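Transcriptional regulator, SorC family (Enterococcus faecalis, PDB 2O0M) probably regulates transcription by binding DNA in response to a carbohydrate effector. Local coordinates at residues Q108-V113 / T327-D332. Sequence-based numbering, arbitrary orientation.
Sequences QRCIVV and TWLITD
The indole of Trp328 reaches across to the neighbouring strand and lies against the aliphatic part of Arg109. Arg109 CG sits over the six-membered ring, 3.7 Å from its centroid and 19° off the normal, a CH-pi contact to which CB adds by resting above the middle of the indole on the same face. Ile111 meets the same ring at its edge, close to the plane, with CD1 4.0 Å from Trp328 CE3. Trp328 CG stands anti to its own carbonyl carbon and beside the backbone N, and from there the ring comes to lie against Arg109 CB and CG. The side chain of Gln108 approaches the indole obliquely, its CG 3.5 Å from Trp328 NE1.

Under these side chains the strands 109-113 and 328-332 run parallel, their axes 23° apart. Leu329 N donates to Arg109 O, Ile111 N to Leu329 O (2.8 Å), Thr331 N to Ile111 O and Val113 N to Thr331 O (2.8 Å), the last with an N-H...O angle of 177°. Within this chain strand 109-113 pairs with 328-332 alone, at one edge of the parallel part of the sheet in the Rossmann-like putative sugar-binding domain. Cys110, Leu329, Val112 and Thr331 occupy the face opposite Trp328; there Cys110 SG touches Thr331 CG2 at 3.7 Å. Helix 96-105 packs on this face, with Met101 against Cys110 and Leu329, and helix 122-138 on the other, reaching Trp328 through Leu138 and Ile111 through Val130 and Thr134.

Beyond the ring, Arg109 NH2 forms a salt bridge with Glu98, whose second carboxylate oxygen accepts from Val112 N. At the C-terminal end of the pair Asp332 N-caps helix 333-339, OD1 taking the amide of Ala335, while OD2 is hydrogen-bonded to Ser117 OG.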
loop_
_atom_site.group_PDB
_atom_site.type_symbol
_atom_site.label_atom_id
_atom_site.label_comp_id
_atom_site.label_asym_id
_atom_site.label_seq_id
_atom_site.Cartn_x
_atom_site.Cartn_y
_atom_site.Cartn_z
ATOM N N GLN A 108 -7.065 14.712 -2.302
ATOM C CA GLN A 108 -8.481 14.810 -1.898
ATOM C C GLN A 108 -8.639 15.049 -0.406
ATOM O O GLN A 108 -9.414 15.895 0.044
ATOM C CB GLN A 108 -9.267 13.529 -2.289
ATOM C CG GLN A 108 -10.610 13.357 -1.539
ATOM C CD GLN A 108 -11.663 12.511 -2.249
ATOM O OE1 GLN A 108 -11.444 11.953 -3.316
ATOM N NE2 GLN A 108 -12.829 12.412 -1.627
ATOM N N ARG A 109 -7.919 14.267 0.368
ATOM C CA ARG A 109 -8.182 14.215 1.773
ATOM C C ARG A 109 -6.968 13.694 2.488
ATOM O O ARG A 109 -6.308 12.788 2.022
ATOM C CB ARG A 109 -9.376 13.293 2.014
ATOM C CG ARG A 109 -9.902 13.267 3.418
ATOM C CD ARG A 109 -10.525 14.584 3.810
ATOM N NE ARG A 109 -10.111 14.916 5.167
ATOM C CZ ARG A 109 -10.640 14.383 6.264
ATOM N NH1 ARG A 109 -11.628 13.497 6.189
ATOM N NH2 ARG A 109 -10.178 14.748 7.450
ATOM N N CYS A 110 -6.680 14.290 3.632
ATOM C CA CYS A 110 -5.663 13.773 4.519
ATOM C C CYS A 110 -6.306 13.657 5.893
ATOM O O CYS A 110 -6.970 14.591 6.350
ATOM C CB CYS A 110 -4.435 14.681 4.558
ATOM S SG CYS A 110 -3.159 14.080 5.683
ATOM N N ILE A 111 -6.153 12.493 6.515
ATOM C CA ILE A 111 -6.582 12.271 7.893
ATOM C C ILE A 111 -5.325 12.185 8.744
ATOM O O ILE A 111 -4.463 11.358 8.488
ATOM C CB ILE A 111 -7.409 10.982 8.039
ATOM C CG1 ILE A 111 -8.681 11.098 7.201
ATOM C CG2 ILE A 111 -7.771 10.744 9.510
ATOM C CD1 ILE A 111 -9.369 9.785 6.910
ATOM N N VAL A 112 -5.226 13.056 9.746
ATOM C CA VAL A 112 -4.064 13.099 10.626
ATOM C C VAL A 112 -4.469 12.579 12.010
ATOM O O VAL A 112 -5.247 13.217 12.731
ATOM C CB VAL A 112 -3.487 14.528 10.761
ATOM C CG1 VAL A 112 -2.331 14.544 11.744
ATOM C CG2 VAL A 112 -3.036 15.066 9.410
ATOM N N VAL A 113 -3.953 11.408 12.360
ATOM C CA VAL A 113 -4.248 10.767 13.633
ATOM C C VAL A 113 -3.335 11.328 14.719
ATOM O O VAL A 113 -2.154 11.592 14.476
ATOM C CB VAL A 113 -4.072 9.233 13.516
ATOM C CG1 VAL A 113 -4.227 8.541 14.871
ATOM C CG2 VAL A 113 -5.072 8.676 12.502
ATOM N N THR A 327 -6.106 10.440 -4.145
ATOM C CA THR A 327 -5.552 9.705 -2.993
ATOM C C THR A 327 -6.048 10.300 -1.661
ATOM O O THR A 327 -6.107 11.518 -1.499
ATOM C CB THR A 327 -3.999 9.694 -3.012
ATOM O OG1 THR A 327 -3.531 9.022 -4.196
ATOM C CG2 THR A 327 -3.416 8.981 -1.791
ATOM N N TRP A 328 -6.434 9.424 -0.738
ATOM C CA TRP A 328 -6.636 9.790 0.662
ATOM C C TRP A 328 -5.363 9.367 1.386
ATOM O O TRP A 328 -4.938 8.215 1.268
ATOM C CB TRP A 328 -7.817 9.030 1.272
ATOM C CG TRP A 328 -9.175 9.484 0.853
ATOM C CD1 TRP A 328 -9.629 9.648 -0.420
ATOM C CD2 TRP A 328 -10.284 9.765 1.714
ATOM N NE1 TRP A 328 -10.948 10.056 -0.405
ATOM C CE2 TRP A 328 -11.368 10.133 0.894
ATOM C CE3 TRP A 328 -10.458 9.765 3.100
ATOM C CZ2 TRP A 328 -12.608 10.483 1.412
ATOM C CZ3 TRP A 328 -11.702 10.117 3.612
ATOM C CH2 TRP A 328 -12.752 10.470 2.768
ATOM N N LEU A 329 -4.757 10.283 2.138
ATOM C CA LEU A 329 -3.568 9.956 2.924
ATOM C C LEU A 329 -3.958 9.863 4.392
ATOM O O LEU A 329 -4.409 10.849 4.977
ATOM C CB LEU A 329 -2.470 11.004 2.740
ATOM C CG LEU A 329 -1.232 10.852 3.635
ATOM C CD1 LEU A 329 -0.504 9.540 3.371
ATOM C CD2 LEU A 329 -0.287 12.023 3.454
ATOM N N ILE A 330 -3.797 8.676 4.968
ATOM C CA ILE A 330 -3.959 8.474 6.412
ATOM C C ILE A 330 -2.564 8.512 7.016
ATOM O O ILE A 330 -1.693 7.727 6.644
ATOM C CB ILE A 330 -4.618 7.133 6.756
ATOM C CG1 ILE A 330 -6.001 7.061 6.101
ATOM C CG2 ILE A 330 -4.691 6.960 8.279
ATOM C CD1 ILE A 330 -6.686 5.734 6.207
ATOM N N THR A 331 -2.353 9.434 7.943
ATOM C CA THR A 331 -1.038 9.639 8.515
ATOM C C THR A 331 -1.183 10.072 9.974
ATOM O O THR A 331 -2.281 10.041 10.542
ATOM C CB THR A 331 -0.254 10.676 7.667
ATOM O OG1 THR A 331 1.131 10.691 8.043
ATOM C CG2 THR A 331 -0.864 12.078 7.751
ATOM N N ASP A 332 -0.080 10.466 10.579
ATOM C CA ASP A 332 -0.141 10.925 11.967
ATOM C C ASP A 332 0.477 12.299 12.145
ATOM O O ASP A 332 1.043 12.868 11.215
ATOM C CB ASP A 332 0.429 9.886 12.937
ATOM C CG ASP A 332 1.868 9.506 12.648
ATOM O OD1 ASP A 332 2.581 10.262 11.964
ATOM O OD2 ASP A 332 2.290 8.433 13.135
#